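PDB 5GKD: AlyGC from Glaciecola chathamensis, which probably cleaves alginate by beta-elimination, as a calcium-binding lyase of polysaccharide lyase family 6. Local coordinates for residues 683-688 / 707-712; 691-696 / 717-722; 290-295 / 330-335. One frame throughout, in Å; residues are numbered along the deposited sequence.

Interaction 1: residues 683-688 / 707-712; sequences FELTVG and VRDLFP
D709 OD1, which comes within 3.9 Å of L685 O across the pair, is gripped twice. F711 N, two residues on, gives its hydrogen to the anti lone pair at 2.8 Å, which makes an Asx turn as strand 706-709 ends. A water donates both to D709 OD1 and to T686 O, tying the turn to the chain that leaves strand 681-685. Upstream the strands are parallel: R708 N donates to F683 O at 2.9 Å and R708 O receives L685 N; just past the strand end L710 N reaches L685 O at 3.2 Å. On one face the side chains of E684 and R708 lie alongside, pointing the same way. R708 NH1 meets E684 OE2 at 2.9 Å in a salt bridge that lies in the guanidinium plane but reaches the carboxylate on its anti side, the two planes turned 44° apart. H663 ND1 holds the other oxygen, OE1, and this pairing would tend to keep the glutamate charged. On the other face V707 spreads its methyls, CG1 to L685 CD1 (4.1 Å) and CG2 to F683 CD2 (4.2 Å). Beyond the strands V687 CG1 sits over a face of the poorly ordered F711 ring, a CH-pi contact. Strand 681-685 has strand 660-663 on its other edge, while F683 turns inward to strands 667-676 and 691-700 of the parallel beta-helix.

Interaction 2: residues 691-696 / 717-722; sequences KTWVTG and TTTISG
T692 and V694 form the tight side of the contact, each lying alongside its partner on the parallel neighbour. V694 CB rests on I720 CG1 at 3.8 Å, and T692 CB on T718 CG2 at 4.0 Å. F683 and L685 of strand 681-685 pack against this face from across the interior of the coil. In T718 CG2 stands anti to the backbone N, which presents the methyl to T692 while OG1 turns to water. That water joins T692 OG1, T718 OG1 and, by a longer bond, T717 O; T692 OG1 is also held by N668 ND2, so the buried hydroxyl has two partners. Midway along the strands the ladder is short and straight: T719 N meets T692 O at 2.8 Å, at an angle of 176°, and V694 N meets T719 O at 2.9 Å. The opposite face is more open to solvent. Its one close side-chain contact is W693, which lays its indole obliquely across T719 with CD1 3.4 Å from T719 CB; K691 CG and T717 OG1 pair loosely, at 4.1 Å. The ladder slackens toward the glycines: S721 N reaches V694 O at 3.2 Å, an oxygen that N723 ND2 also grips, and the last bond, G696 N to G722 O, is weak. With no charge pair or direct side-chain hydrogen bond across the contact, its alignment probably rests mainly on the repeating peptide bonds; aliphatic packing and one shared water add to them on the inward face.

Interaction 3: residues 290-295 / 330-335; sequences TVMNGV and KERSAA
G294 and A334 form a single antiparallel hydrogen-bonded pair, G294 N to A334 O at 2.9 Å and A334 N to G294 O at 3.0 Å, the latter donor standing 35° above the carbonyl plane. S333 and A334 together face G294 in a classic beta bulge, and R332 just before them centres an inverse gamma turn. A water donates to both M292 O and A334 O beside the pair. N293 points at the bulge: its ND2 donates to R332 O at 2.8 Å, with that oxygen close to the amide plane, and gives a second bond to D359 OD2. The amide oxygen, OD1, lies against A335 CA at 3.1 Å. An alanine at N293 would probably leave R332 O and D359 OD2 without their common donor and open a gap beside A335. R332 crosses the other segment with its aliphatic part, CG against V295 CG2 (3.8 Å) and CD against M292 CE (3.7 Å). A bend at chi3 (-73°) places NE where it can reach G327 O; the guanidinium also makes a cation-pi contact with Y303 and a salt bridge to E631. V295 sits over the start of the turn, its CG1 3.6 Å from E331 O and its CG2 3.7 Å from E331 OE2, an oxygen salt-bridged to R302. Y303 belongs to the carbonate pocket and M292 touches both Y303 and R264 of that pocket, so the contact borders it. Strand 289-292 runs between parallel strands 263-265 and 322-326 of the beta-helix, and the loop leading from 322-326 to strand 339-347 folds back over its exit.

In the fold
Interactions 1 and 2 belong to the same end of the C-terminal beta-helix and interlock along the chain: strand 691-700 follows 681-685 and precedes 706-709. They touch through packing, F683 CZ against T692 CG2 and V694 CG2, and V707 CG2 against I720 CD1, so their inward faces share one interior. Interaction 2 is the more superficial, a plain parallel ladder; interaction 1, partly buried, adds a salt bridge and a turn at the strand ends. Interaction 3, also partly buried, lies in the other beta-helix, about 20 Å from interaction 1 between centres. It joins a strand exit to a loop beside the carbonate pocket and relies on a bulge and a side-chain amide.

Interaction 1: residues 683-688 / 707-712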
loop_
_atom_site.group_PDB
_atom_site.type_symbol
_atom_site.label_atom_id
_atom_site.label_comp_id
_atom_site.label_asym_id
_atom_site.label_seq_id
_atom_site.Cartn_x
_atom_site.Cartn_y
_atom_site.Cartn_z
ATOM N N PHE A 683 -7.028 -24.556 9.061
ATOM C CA PHE A 683 -5.580 -24.490 9.069
ATOM C C PHE A 683 -5.056 -24.777 7.672
ATOM O O PHE A 683 -5.513 -25.715 7.008
ATOM C CB PHE A 683 -4.979 -25.484 10.069
ATOM C CG PHE A 683 -5.325 -25.179 11.487
ATOM C CD1 PHE A 683 -4.646 -24.201 12.177
ATOM C CD2 PHE A 683 -6.342 -25.859 12.127
ATOM C CE1 PHE A 683 -4.978 -23.903 13.485
ATOM C CE2 PHE A 683 -6.678 -25.568 13.429
ATOM C CZ PHE A 683 -5.996 -24.589 14.108
ATOM N N GLU A 684 -4.122 -23.951 7.228
ATOM C CA GLU A 684 -3.347 -24.180 6.021
ATOM C C GLU A 684 -1.878 -24.184 6.465
ATOM O O GLU A 684 -1.195 -23.157 6.474
ATOM C CB GLU A 684 -3.693 -23.111 4.944
ATOM C CG GLU A 684 -5.168 -23.159 4.499
ATOM C CD GLU A 684 -5.519 -22.206 3.362
ATOM O OE1 GLU A 684 -4.789 -21.216 3.161
ATOM O OE2 GLU A 684 -6.539 -22.444 2.665
ATOM N N LEU A 685 -1.411 -25.328 6.897
ATOM C CA LEU A 685 -0.071 -25.501 7.392
ATOM C C LEU A 685 0.987 -25.506 6.309
ATOM O O LEU A 685 0.815 -26.142 5.326
ATOM C CB LEU A 685 -0.000 -26.770 8.218
ATOM C CG LEU A 685 -0.952 -26.815 9.383
ATOM C CD1 LEU A 685 -1.096 -28.204 9.922
ATOM C CD2 LEU A 685 -0.611 -25.812 10.467
ATOM N N THR A 686 2.069 -24.768 6.512
ATOM C CA THR A 686 3.165 -24.683 5.559
ATOM C C THR A 686 4.425 -25.373 6.074
ATOM O O THR A 686 4.355 -26.228 6.882
ATOM C CB THR A 686 3.519 -23.223 5.231
ATOM O OG1 THR A 686 4.003 -22.584 6.392
ATOM C CG2 THR A 686 2.332 -22.474 4.715
ATOM N N VAL A 687 5.579 -24.964 5.605
ATOM C CA VAL A 687 6.828 -25.512 6.034
ATOM C C VAL A 687 7.188 -25.150 7.475
ATOM O O VAL A 687 6.538 -24.374 8.101
ATOM C CB VAL A 687 7.967 -25.033 5.118
ATOM C CG1 VAL A 687 7.692 -25.416 3.702
ATOM C CG2 VAL A 687 8.099 -23.533 5.177
ATOM N N GLY A 688 8.252 -25.747 7.961
ATOM C CA GLY A 688 8.787 -25.526 9.277
ATOM C C GLY A 688 8.212 -26.221 10.478
ATOM O O GLY A 688 8.347 -25.743 11.544
ATOM N N VAL A 707 -8.220 -29.146 8.325
ATOM C CA VAL A 707 -6.775 -29.091 8.136
ATOM C C VAL A 707 -6.466 -29.360 6.670
ATOM O O VAL A 707 -6.788 -30.428 6.137
ATOM C CB VAL A 707 -6.030 -30.079 9.044
ATOM C CG1 VAL A 707 -4.549 -30.072 8.713
ATOM C CG2 VAL A 707 -6.218 -29.694 10.483
ATOM N N ARG A 708 -5.861 -28.381 6.021
ATOM C CA ARG A 708 -5.308 -28.513 4.683
ATOM C C ARG A 708 -3.789 -28.480 4.841
ATOM O O ARG A 708 -3.223 -27.466 5.266
ATOM C CB ARG A 708 -5.811 -27.387 3.778
ATOM C CG ARG A 708 -7.326 -27.166 3.842
ATOM C CD ARG A 708 -7.756 -25.847 3.166
ATOM N NE ARG A 708 -9.212 -25.731 3.101
ATOM C CZ ARG A 708 -9.886 -24.602 2.893
ATOM N NH1 ARG A 708 -9.248 -23.450 2.732
ATOM N NH2 ARG A 708 -11.213 -24.626 2.863
ATOM N N ASP A 709 -3.107 -29.563 4.529
ATOM C CA ASP A 709 -1.659 -29.555 4.643
ATOM C C ASP A 709 -1.120 -29.299 3.275
ATOM O O ASP A 709 -1.364 -30.043 2.355
ATOM C CB ASP A 709 -1.072 -30.816 5.254
ATOM C CG ASP A 709 0.349 -30.597 5.805
ATOM O OD1 ASP A 709 1.174 -30.015 5.116
ATOM O OD2 ASP A 709 0.668 -31.028 6.912
ATOM N N LEU A 710 -0.410 -28.200 3.138
ATOM C CA LEU A 710 0.118 -27.821 1.862
ATOM C C LEU A 710 1.431 -28.468 1.606
ATOM O O LEU A 710 2.024 -28.255 0.590
ATOM C CB LEU A 710 0.269 -26.308 1.782
ATOM C CG LEU A 710 -1.012 -25.488 1.855
ATOM C CD1 LEU A 710 -0.727 -24.038 1.582
ATOM C CD2 LEU A 710 -2.159 -26.012 1.002
ATOM N N PHE A 711 1.870 -29.255 2.550
ATOM C CA PHE A 711 3.112 -29.930 2.397
ATOM C C PHE A 711 2.972 -31.245 3.079
ATOM O O PHE A 711 3.508 -31.470 4.163
ATOM C CB PHE A 711 4.235 -29.132 3.003
ATOM C CG PHE A 711 4.741 -28.039 2.125
ATOM C CD1 PHE A 711 5.689 -28.289 1.177
ATOM C CD2 PHE A 711 4.303 -26.753 2.287
ATOM C CE1 PHE A 711 6.202 -27.281 0.402
ATOM C CE2 PHE A 711 4.787 -25.735 1.501
ATOM C CZ PHE A 711 5.734 -26.012 0.538
ATOM N N PRO A 712 2.200 -32.145 2.361
ATOM C CA PRO A 712 2.049 -33.453 2.998
ATOM C C PRO A 712 3.343 -34.218 2.896
ATOM O O PRO A 712 3.823 -34.392 1.787
ATOM C CB PRO A 712 1.016 -34.174 2.129
ATOM C CG PRO A 712 0.424 -33.169 1.230
ATOM C CD PRO A 712 1.511 -32.198 0.995
HETATM O O HOH W 1 3.170 -28.688 6.756
#

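Interaction 2: residues 691-696 / 717-722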
loop_
_atom_site.group_PDB
_atom_site.type_symbol
_atom_site.label_atom_id
_atom_site.label_comp_id
_atom_site.label_asym_id
_atom_site.label_seq_id
_atom_site.Cartn_x
_atom_site.Cartn_y
_atom_site.Cartn_z
ATOM N N LYS A 691 3.360 -26.208 15.033
ATOM C CA LYS A 691 2.775 -26.894 16.175
ATOM C C LYS A 691 1.367 -26.359 16.407
ATOM O O LYS A 691 1.186 -25.156 16.626
ATOM C CB LYS A 691 3.645 -26.698 17.416
ATOM C CG LYS A 691 5.102 -27.095 17.216
ATOM C CD LYS A 691 5.975 -26.701 18.406
ATOM C CE LYS A 691 7.254 -27.534 18.445
ATOM N NZ LYS A 691 8.044 -27.480 17.175
ATOM N N THR A 692 0.381 -27.256 16.378
ATOM C CA THR A 692 -1.029 -26.910 16.513
ATOM C C THR A 692 -1.682 -27.770 17.592
ATOM O O THR A 692 -1.525 -28.994 17.586
ATOM C CB THR A 692 -1.760 -27.115 15.182
ATOM O OG1 THR A 692 -1.169 -26.287 14.183
ATOM C CG2 THR A 692 -3.228 -26.773 15.312
ATOM N N TRP A 693 -2.425 -27.126 18.500
ATOM C CA TRP A 693 -3.173 -27.801 19.565
ATOM C C TRP A 693 -4.573 -27.203 19.640
ATOM O O TRP A 693 -4.727 -26.034 19.990
ATOM C CB TRP A 693 -2.493 -27.665 20.925
ATOM C CG TRP A 693 -1.338 -28.534 21.069
ATOM C CD1 TRP A 693 -1.341 -29.882 21.307
ATOM C CD2 TRP A 693 0.028 -28.139 20.978
ATOM N NE1 TRP A 693 -0.051 -30.349 21.364
ATOM C CE2 TRP A 693 0.810 -29.298 21.169
ATOM C CE3 TRP A 693 0.672 -26.916 20.759
ATOM C CZ2 TRP A 693 2.202 -29.269 21.143
ATOM C CZ3 TRP A 693 2.053 -26.888 20.740
ATOM C CH2 TRP A 693 2.801 -28.056 20.927
ATOM N N VAL A 694 -5.583 -28.011 19.335
ATOM C CA VAL A 694 -6.979 -27.586 19.378
ATOM C C VAL A 694 -7.701 -28.586 20.269
ATOM O O VAL A 694 -8.115 -29.652 19.806
ATOM C CB VAL A 694 -7.617 -27.527 17.986
ATOM C CG1 VAL A 694 -9.071 -27.109 18.100
ATOM C CG2 VAL A 694 -6.840 -26.573 17.094
ATOM N N THR A 695 -7.849 -28.249 21.550
ATOM C CA THR A 695 -8.382 -29.174 22.537
ATOM C C THR A 695 -9.366 -28.462 23.448
ATOM O O THR A 695 -9.256 -27.259 23.692
ATOM C CB THR A 695 -7.267 -29.806 23.393
ATOM O OG1 THR A 695 -6.610 -28.785 24.149
ATOM C CG2 THR A 695 -6.247 -30.525 22.507
ATOM N N GLY A 696 -10.329 -29.227 23.958
ATOM C CA GLY A 696 -11.248 -28.708 24.951
ATOM C C GLY A 696 -12.308 -27.767 24.430
ATOM O O GLY A 696 -12.960 -27.090 25.229
ATOM N N THR A 717 3.099 -31.000 13.683
ATOM C CA THR A 717 2.664 -31.783 14.794
ATOM C C THR A 717 1.347 -31.104 15.106
ATOM O O THR A 717 1.295 -30.000 15.586
ATOM C CB THR A 717 3.660 -31.891 15.936
ATOM O OG1 THR A 717 3.434 -30.869 16.884
ATOM C CG2 THR A 717 5.037 -31.812 15.433
ATOM N N THR A 718 0.288 -31.809 14.777
ATOM C CA THR A 718 -1.067 -31.279 14.844
ATOM C C THR A 718 -1.894 -32.181 15.748
ATOM O O THR A 718 -2.151 -33.341 15.406
ATOM C CB THR A 718 -1.674 -31.195 13.448
ATOM O OG1 THR A 718 -0.796 -30.448 12.605
ATOM C CG2 THR A 718 -3.044 -30.528 13.477
ATOM N N THR A 719 -2.301 -31.645 16.892
ATOM C CA THR A 719 -3.120 -32.337 17.879
ATOM C C THR A 719 -4.482 -31.659 17.917
ATOM O O THR A 719 -4.603 -30.533 18.405
ATOM C CB THR A 719 -2.461 -32.292 19.257
ATOM O OG1 THR A 719 -1.255 -33.052 19.241
ATOM C CG2 THR A 719 -3.393 -32.843 20.341
ATOM N N ILE A 720 -5.508 -32.335 17.408
ATOM C CA ILE A 720 -6.875 -31.826 17.425
ATOM C C ILE A 720 -7.735 -32.927 18.036
ATOM O O ILE A 720 -8.080 -33.903 17.363
ATOM C CB ILE A 720 -7.376 -31.428 16.032
ATOM C CG1 ILE A 720 -6.591 -30.220 15.509
ATOM C CG2 ILE A 720 -8.853 -31.082 16.079
ATOM C CD1 ILE A 720 -6.847 -29.891 14.046
ATOM N N SER A 721 -8.061 -32.789 19.318
ATOM C CA SER A 721 -8.794 -33.837 20.013
ATOM C C SER A 721 -9.384 -33.277 21.295
ATOM O O SER A 721 -9.042 -32.179 21.739
ATOM C CB SER A 721 -7.888 -35.022 20.326
ATOM O OG SER A 721 -6.884 -34.606 21.230
ATOM N N GLY A 722 -10.246 -34.075 21.913
ATOM C CA GLY A 722 -10.864 -33.660 23.156
ATOM C C GLY A 722 -11.894 -32.580 22.970
ATOM O O GLY A 722 -12.153 -31.811 23.899
HETATM O O HOH W 2 0.651 -27.968 13.087
#

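Interaction 3: residues 290-295 / 330-335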
loop_
_atom_site.group_PDB
_atom_site.type_symbol
_atom_site.label_atom_id
_atom_site.label_comp_id
_atom_site.label_asym_id
_atom_site.label_seq_id
_atom_site.Cartn_x
_atom_site.Cartn_y
_atom_site.Cartn_z
ATOM N N THR A 290 22.116 -26.713 17.804
ATOM C CA THR A 290 21.441 -27.344 16.680
ATOM C C THR A 290 22.468 -27.936 15.733
ATOM O O THR A 290 23.345 -27.215 15.254
ATOM C CB THR A 290 20.579 -26.334 15.904
ATOM O OG1 THR A 290 19.669 -25.688 16.797
ATOM C CG2 THR A 290 19.808 -27.035 14.801
ATOM N N VAL A 291 22.328 -29.219 15.422
ATOM C CA VAL A 291 23.110 -29.855 14.377
ATOM C C VAL A 291 22.122 -30.302 13.308
ATOM O O VAL A 291 21.322 -31.219 13.530
ATOM C CB VAL A 291 23.945 -31.030 14.899
ATOM C CG1 VAL A 291 24.892 -31.516 13.814
ATOM C CG2 VAL A 291 24.739 -30.616 16.134
ATOM N N MET A 292 22.168 -29.652 12.154
ATOM C CA MET A 292 21.138 -29.834 11.143
ATOM C C MET A 292 21.395 -31.052 10.261
ATOM O O MET A 292 22.531 -31.498 10.079
ATOM C CB MET A 292 21.030 -28.596 10.257
ATOM C CG MET A 292 20.132 -27.511 10.811
ATOM S SD MET A 292 19.685 -26.274 9.571
ATOM C CE MET A 292 18.600 -27.228 8.502
ATOM N N ASN A 293 20.307 -31.587 9.722
ATOM C CA ASN A 293 20.363 -32.414 8.528
ATOM C C ASN A 293 20.587 -31.534 7.312
ATOM O O ASN A 293 20.156 -30.385 7.282
ATOM C CB ASN A 293 19.059 -33.199 8.351
ATOM C CG ASN A 293 19.200 -34.657 8.754
ATOM O OD1 ASN A 293 19.998 -34.984 9.613
ATOM N ND2 ASN A 293 18.461 -35.536 8.091
ATOM N N GLY A 294 21.268 -32.085 6.306
ATOM C CA GLY A 294 21.481 -31.421 5.043
ATOM C C GLY A 294 20.779 -32.132 3.894
ATOM O O GLY A 294 20.078 -33.121 4.066
ATOM N N VAL A 295 20.962 -31.582 2.706
ATOM C CA VAL A 295 20.393 -32.122 1.475
ATOM C C VAL A 295 21.503 -32.853 0.724
ATOM O O VAL A 295 22.573 -32.267 0.515
ATOM C CB VAL A 295 19.794 -31.013 0.590
ATOM C CG1 VAL A 295 19.122 -31.615 -0.651
ATOM C CG2 VAL A 295 18.830 -30.130 1.353
ATOM N N LYS A 330 12.059 -35.105 3.872
ATOM C CA LYS A 330 12.308 -35.773 2.600
ATOM C C LYS A 330 13.392 -35.069 1.799
ATOM O O LYS A 330 14.152 -35.729 1.085
ATOM C CB LYS A 330 11.013 -35.868 1.801
ATOM C CG LYS A 330 9.912 -36.632 2.516
ATOM C CD LYS A 330 10.272 -38.097 2.693
ATOM C CE LYS A 330 9.041 -38.925 3.036
ATOM N NZ LYS A 330 7.882 -38.621 2.129
ATOM N N GLU A 331 13.489 -33.739 1.915
ATOM C CA GLU A 331 14.562 -33.005 1.259
ATOM C C GLU A 331 15.865 -33.124 2.037
ATOM O O GLU A 331 16.887 -33.539 1.484
ATOM C CB GLU A 331 14.180 -31.524 1.085
ATOM C CG GLU A 331 15.236 -30.702 0.357
ATOM C CD GLU A 331 15.153 -29.204 0.626
ATOM O OE1 GLU A 331 14.385 -28.805 1.530
ATOM O OE2 GLU A 331 15.863 -28.427 -0.073
ATOM N N ARG A 332 15.844 -32.755 3.319
ATOM C CA ARG A 332 17.042 -32.746 4.165
ATOM C C ARG A 332 17.254 -34.125 4.802
ATOM O O ARG A 332 17.060 -34.344 5.995
ATOM C CB ARG A 332 16.938 -31.649 5.222
ATOM C CG ARG A 332 17.018 -30.215 4.699
ATOM C CD ARG A 332 16.892 -29.214 5.846
ATOM N NE ARG A 332 15.523 -29.138 6.353
ATOM C CZ ARG A 332 14.789 -28.036 6.384
ATOM N NH1 ARG A 332 15.283 -26.896 5.949
ATOM N NH2 ARG A 332 13.554 -28.079 6.853
ATOM N N SER A 333 17.705 -35.059 3.979
ATOM C CA SER A 333 17.777 -36.459 4.367
ATOM C C SER A 333 19.187 -36.910 4.714
ATOM O O SER A 333 19.384 -38.083 5.037
ATOM C CB SER A 333 17.220 -37.340 3.242
ATOM O OG SER A 333 18.006 -37.191 2.073
ATOM N N ALA A 334 20.167 -36.022 4.644
ATOM C CA ALA A 334 21.566 -36.358 4.899
ATOM C C ALA A 334 21.876 -36.031 6.357
ATOM O O ALA A 334 22.047 -34.863 6.715
ATOM C CB ALA A 334 22.489 -35.598 3.946
ATOM N N ALA A 335 21.959 -37.072 7.193
ATOM C CA ALA A 335 22.218 -36.931 8.620
ATOM C C ALA A 335 23.696 -36.653 8.881
ATOM O O ALA A 335 24.543 -36.884 8.019
ATOM C CB ALA A 335 21.769 -38.192 9.355
HETATM O O HOH W 3 23.864 -33.352 8.604
#